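OBody AM2EP06 (Pyrobaculum aerophilum, PDB 4GN4) is an engineered binding protein built on an OB-fold scaffold, apparently selected to recognise a partner protein rather than the nucleic acid typical of its family. Local coordinates at residues A[13-24]-A[93-101]. Numbering follows the deposited sequence.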
loop_
_atom_site.group_PDB
_atom_site.type_symbol
_atom_site.label_atom_id
_atom_site.label_comp_id
_atom_site.label_asym_id
_atom_site.label_seq_id
_atom_site.Cartn_x
_atom_site.Cartn_y
_atom_site.Cartn_z
ATOM N N ILE A 13 -8.447 -19.572 -0.483
ATOM C CA ILE A 13 -7.422 -18.890 -1.317
ATOM C C ILE A 13 -6.082 -19.107 -0.607
ATOM O O ILE A 13 -5.815 -18.519 0.453
ATOM C CB ILE A 13 -7.719 -17.362 -1.578
ATOM C CG1 ILE A 13 -9.115 -17.130 -2.247
ATOM C CG2 ILE A 13 -6.594 -16.767 -2.488
ATOM C CD1 ILE A 13 -9.377 -17.880 -3.578
ATOM N N THR A 14 -5.262 -19.997 -1.156
ATOM C CA THR A 14 -3.982 -20.396 -0.518
ATOM C C THR A 14 -2.847 -20.214 -1.533
ATOM O O THR A 14 -3.071 -20.126 -2.720
ATOM C CB THR A 14 -4.008 -21.910 -0.112
ATOM O OG1 THR A 14 -4.077 -22.677 -1.332
ATOM C CG2 THR A 14 -5.241 -22.212 0.832
ATOM N N PRO A 15 -1.588 -20.209 -1.056
ATOM C CA PRO A 15 -0.470 -20.004 -1.979
ATOM C C PRO A 15 -0.432 -21.061 -3.084
ATOM O O PRO A 15 0.115 -20.812 -4.182
ATOM C CB PRO A 15 0.768 -20.088 -1.060
ATOM C CG PRO A 15 0.205 -19.675 0.330
ATOM C CD PRO A 15 -1.196 -20.239 0.370
ATOM N N ASN A 16 -1.057 -22.220 -2.830
ATOM C CA ASN A 16 -1.002 -23.347 -3.791
ATOM C C ASN A 16 -1.889 -23.071 -5.017
ATOM O O ASN A 16 -1.768 -23.753 -6.042
ATOM C CB ASN A 16 -1.441 -24.675 -3.164
ATOM C CG ASN A 16 -0.969 -25.838 -3.967
ATOM O OD1 ASN A 16 0.200 -25.854 -4.411
ATOM N ND2 ASN A 16 -1.827 -26.846 -4.158
ATOM N N LEU A 17 -2.741 -22.049 -4.891
ATOM C CA LEU A 17 -3.542 -21.536 -6.023
ATOM C C LEU A 17 -2.799 -20.521 -6.881
ATOM O O LEU A 17 -3.356 -20.005 -7.885
ATOM C CB LEU A 17 -4.880 -20.902 -5.503
ATOM C CG LEU A 17 -6.067 -21.851 -5.232
ATOM C CD1 LEU A 17 -7.292 -20.989 -4.650
ATOM C CD2 LEU A 17 -6.499 -22.619 -6.501
ATOM N N HIS A 18 -1.542 -20.201 -6.524
ATOM C CA HIS A 18 -0.729 -19.191 -7.282
ATOM C C HIS A 18 -0.889 -19.310 -8.786
ATOM O O HIS A 18 -0.577 -20.390 -9.360
ATOM C CB HIS A 18 0.794 -19.377 -6.973
ATOM C CG HIS A 18 1.704 -18.380 -7.648
ATOM N ND1 HIS A 18 1.864 -17.088 -7.195
ATOM C CD2 HIS A 18 2.455 -18.468 -8.765
ATOM C CE1 HIS A 18 2.727 -16.445 -7.960
ATOM N NE2 HIS A 18 3.098 -17.256 -8.925
ATOM N N GLY A 19 -1.275 -18.203 -9.447
ATOM C CA GLY A 19 -1.394 -18.162 -10.923
ATOM C C GLY A 19 -2.798 -18.555 -11.426
ATOM O O GLY A 19 -3.094 -18.397 -12.587
ATOM N N SER A 20 -3.652 -19.070 -10.556
ATOM C CA SER A 20 -5.008 -19.530 -10.925
ATOM C C SER A 20 -6.003 -18.382 -10.956
ATOM O O SER A 20 -5.909 -17.456 -10.137
ATOM C CB SER A 20 -5.498 -20.484 -9.850
ATOM O OG SER A 20 -4.749 -21.633 -9.982
ATOM N N GLU A 21 -6.970 -18.434 -11.888
ATOM C CA GLU A 21 -8.036 -17.430 -11.836
ATOM C C GLU A 21 -9.105 -17.925 -10.856
ATOM O O GLU A 21 -9.530 -19.066 -10.907
ATOM C CB GLU A 21 -8.639 -17.215 -13.225
ATOM C CG GLU A 21 -9.746 -16.231 -13.219
ATOM C CD GLU A 21 -10.071 -15.864 -14.634
ATOM O OE1 GLU A 21 -10.684 -16.699 -15.295
ATOM O OE2 GLU A 21 -9.658 -14.769 -15.105
ATOM N N VAL A 22 -9.584 -17.016 -10.017
ATOM C CA VAL A 22 -10.628 -17.315 -9.005
ATOM C C VAL A 22 -11.661 -16.227 -8.995
ATOM O O VAL A 22 -11.435 -15.127 -9.510
ATOM C CB VAL A 22 -10.021 -17.476 -7.592
ATOM C CG1 VAL A 22 -8.952 -18.598 -7.624
ATOM C CG2 VAL A 22 -9.434 -16.126 -7.028
ATOM N N VAL A 23 -12.854 -16.575 -8.489
ATOM C CA VAL A 23 -13.831 -15.555 -8.171
ATOM C C VAL A 23 -14.138 -15.675 -6.693
ATOM O O VAL A 23 -14.560 -16.742 -6.210
ATOM C CB VAL A 23 -15.088 -15.687 -9.005
ATOM C CG1 VAL A 23 -16.114 -14.601 -8.562
ATOM C CG2 VAL A 23 -14.746 -15.620 -10.519
ATOM N N VAL A 24 -14.010 -14.562 -5.970
ATOM C CA VAL A 24 -14.426 -14.598 -4.530
ATOM C C VAL A 24 -15.633 -13.697 -4.408
ATOM O O VAL A 24 -15.783 -12.769 -5.224
ATOM C CB VAL A 24 -13.244 -14.115 -3.580
ATOM C CG1 VAL A 24 -12.112 -15.201 -3.560
ATOM C CG2 VAL A 24 -12.702 -12.712 -4.046
ATOM N N THR A 93 -0.908 -16.341 6.081
ATOM C CA THR A 93 -1.741 -16.757 4.885
ATOM C C THR A 93 -1.100 -16.630 3.480
ATOM O O THR A 93 -1.301 -17.518 2.616
ATOM C CB THR A 93 -3.076 -15.970 4.797
ATOM O OG1 THR A 93 -2.774 -14.577 4.541
ATOM C CG2 THR A 93 -3.924 -16.137 6.074
ATOM N N GLY A 94 -0.372 -15.530 3.239
ATOM C CA GLY A 94 0.572 -15.484 2.117
ATOM C C GLY A 94 -0.093 -15.400 0.755
ATOM O O GLY A 94 0.458 -15.917 -0.197
ATOM N N VAL A 95 -1.224 -14.725 0.608
ATOM C CA VAL A 95 -1.820 -14.600 -0.752
ATOM C C VAL A 95 -2.403 -13.176 -0.971
ATOM O O VAL A 95 -2.797 -12.469 -0.026
ATOM C CB VAL A 95 -2.975 -15.635 -1.008
ATOM C CG1 VAL A 95 -2.514 -17.032 -1.073
ATOM C CG2 VAL A 95 -4.088 -15.431 0.105
ATOM N N GLU A 96 -2.417 -12.783 -2.224
ATOM C CA GLU A 96 -3.191 -11.636 -2.686
ATOM C C GLU A 96 -3.859 -11.984 -4.010
ATOM O O GLU A 96 -3.552 -13.034 -4.619
ATOM C CB GLU A 96 -2.329 -10.343 -2.749
ATOM C CG GLU A 96 -0.980 -10.622 -3.172
ATOM C CD GLU A 96 0.098 -9.504 -3.005
ATOM O OE1 GLU A 96 0.489 -8.970 -1.931
ATOM O OE2 GLU A 96 0.725 -9.345 -4.039
ATOM N N ILE A 97 -4.784 -11.144 -4.445
ATOM C CA ILE A 97 -5.492 -11.363 -5.675
ATOM C C ILE A 97 -5.281 -10.092 -6.507
ATOM O O ILE A 97 -5.477 -8.969 -6.053
ATOM C CB ILE A 97 -6.983 -11.605 -5.451
ATOM C CG1 ILE A 97 -7.190 -12.975 -4.801
ATOM C CG2 ILE A 97 -7.727 -11.524 -6.843
ATOM C CD1 ILE A 97 -8.727 -13.218 -4.468
ATOM N N PHE A 98 -4.808 -10.303 -7.738
ATOM C CA PHE A 98 -4.678 -9.216 -8.702
ATOM C C PHE A 98 -5.964 -9.262 -9.569
ATOM O O PHE A 98 -6.119 -10.197 -10.366
ATOM C CB PHE A 98 -3.474 -9.536 -9.603
ATOM C CG PHE A 98 -2.128 -9.524 -8.867
ATOM C CD1 PHE A 98 -1.991 -8.773 -7.731
ATOM C CD2 PHE A 98 -0.997 -10.268 -9.363
ATOM C CE1 PHE A 98 -0.764 -8.687 -7.038
ATOM C CE2 PHE A 98 0.279 -10.189 -8.690
ATOM C CZ PHE A 98 0.374 -9.391 -7.506
ATOM N N PRO A 99 -6.835 -8.239 -9.456
ATOM C CA PRO A 99 -8.207 -8.332 -10.007
ATOM C C PRO A 99 -8.265 -8.028 -11.496
ATOM O O PRO A 99 -7.506 -7.208 -12.010
ATOM C CB PRO A 99 -8.972 -7.238 -9.234
ATOM C CG PRO A 99 -7.900 -6.169 -8.941
ATOM C CD PRO A 99 -6.655 -7.009 -8.643
ATOM N N SER A 100 -9.151 -8.744 -12.183
ATOM C CA SER A 100 -9.506 -8.377 -13.540
ATOM C C SER A 100 -10.938 -7.827 -13.573
ATOM O O SER A 100 -11.294 -7.127 -14.513
ATOM C CB SER A 100 -9.337 -9.576 -14.494
ATOM O OG SER A 100 -10.319 -10.540 -14.145
ATOM N N GLU A 101 -11.747 -8.095 -12.557
ATOM C CA GLU A 101 -13.144 -7.615 -12.524
ATOM C C GLU A 101 -13.538 -7.341 -11.059
ATOM O O GLU A 101 -13.238 -8.141 -10.125
ATOM C CB GLU A 101 -14.126 -8.671 -13.113
ATOM C CG GLU A 101 -13.874 -9.128 -14.555
ATOM C CD GLU A 101 -14.866 -10.227 -14.970
ATOM O OE1 GLU A 101 -15.907 -10.457 -14.300
ATOM O OE2 GLU A 101 -14.586 -10.881 -15.956
HETATM O O HOH W 1 -3.768 -18.793 2.266
HETATM O O HOH W 2 -8.518 -12.719 -13.829
#
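V95 presses its two methyls against the chain at I13 to P15. CG1, placed opposite the carbonyl carbon of V95 (chi1 -68°), abuts the peptide link into the proline, 3.2 Å from T14 C, while V95 CG2 meets I13 CG2 at 3.8 Å, the two side chains crossing at about a right angle. A compact branched residue suits this spot, where backbone rather than side chain is the main neighbour. P15 sets its CG 3.5 Å from T93 O, at the start of segment 93-101, and as a rigid imino acid it also starts the short 3-10 turn 15-17. Two strand residues on, I97 extends its longer arm (chi2 176°), so that CD1 lies 3.9 Å from V22 CG2 and 4.0 Å from V24 CG1, meeting V24 tip to tip; the extended delta carbon carries I97 across to both valines, which suits isoleucine here. Water links the two segments: one molecule donates to the carbonyls I13 O and T93 O, and another joins E21 OE2 to S100 OG. Further out, strand 76-85 pairs antiparallel with both strands, which therefore meet through side chains rather than as paired neighbours; H8 packs on I13 and V22, and V51 backs I97. At S100 and E101, both facing K80, a classic beta bulge turns the chain. The V22, V24 and I97 cluster, with the incoming chain at I13 and P15 packed on V95, is the kind of aliphatic packing found in the curled antiparallel sheet of an OB fold.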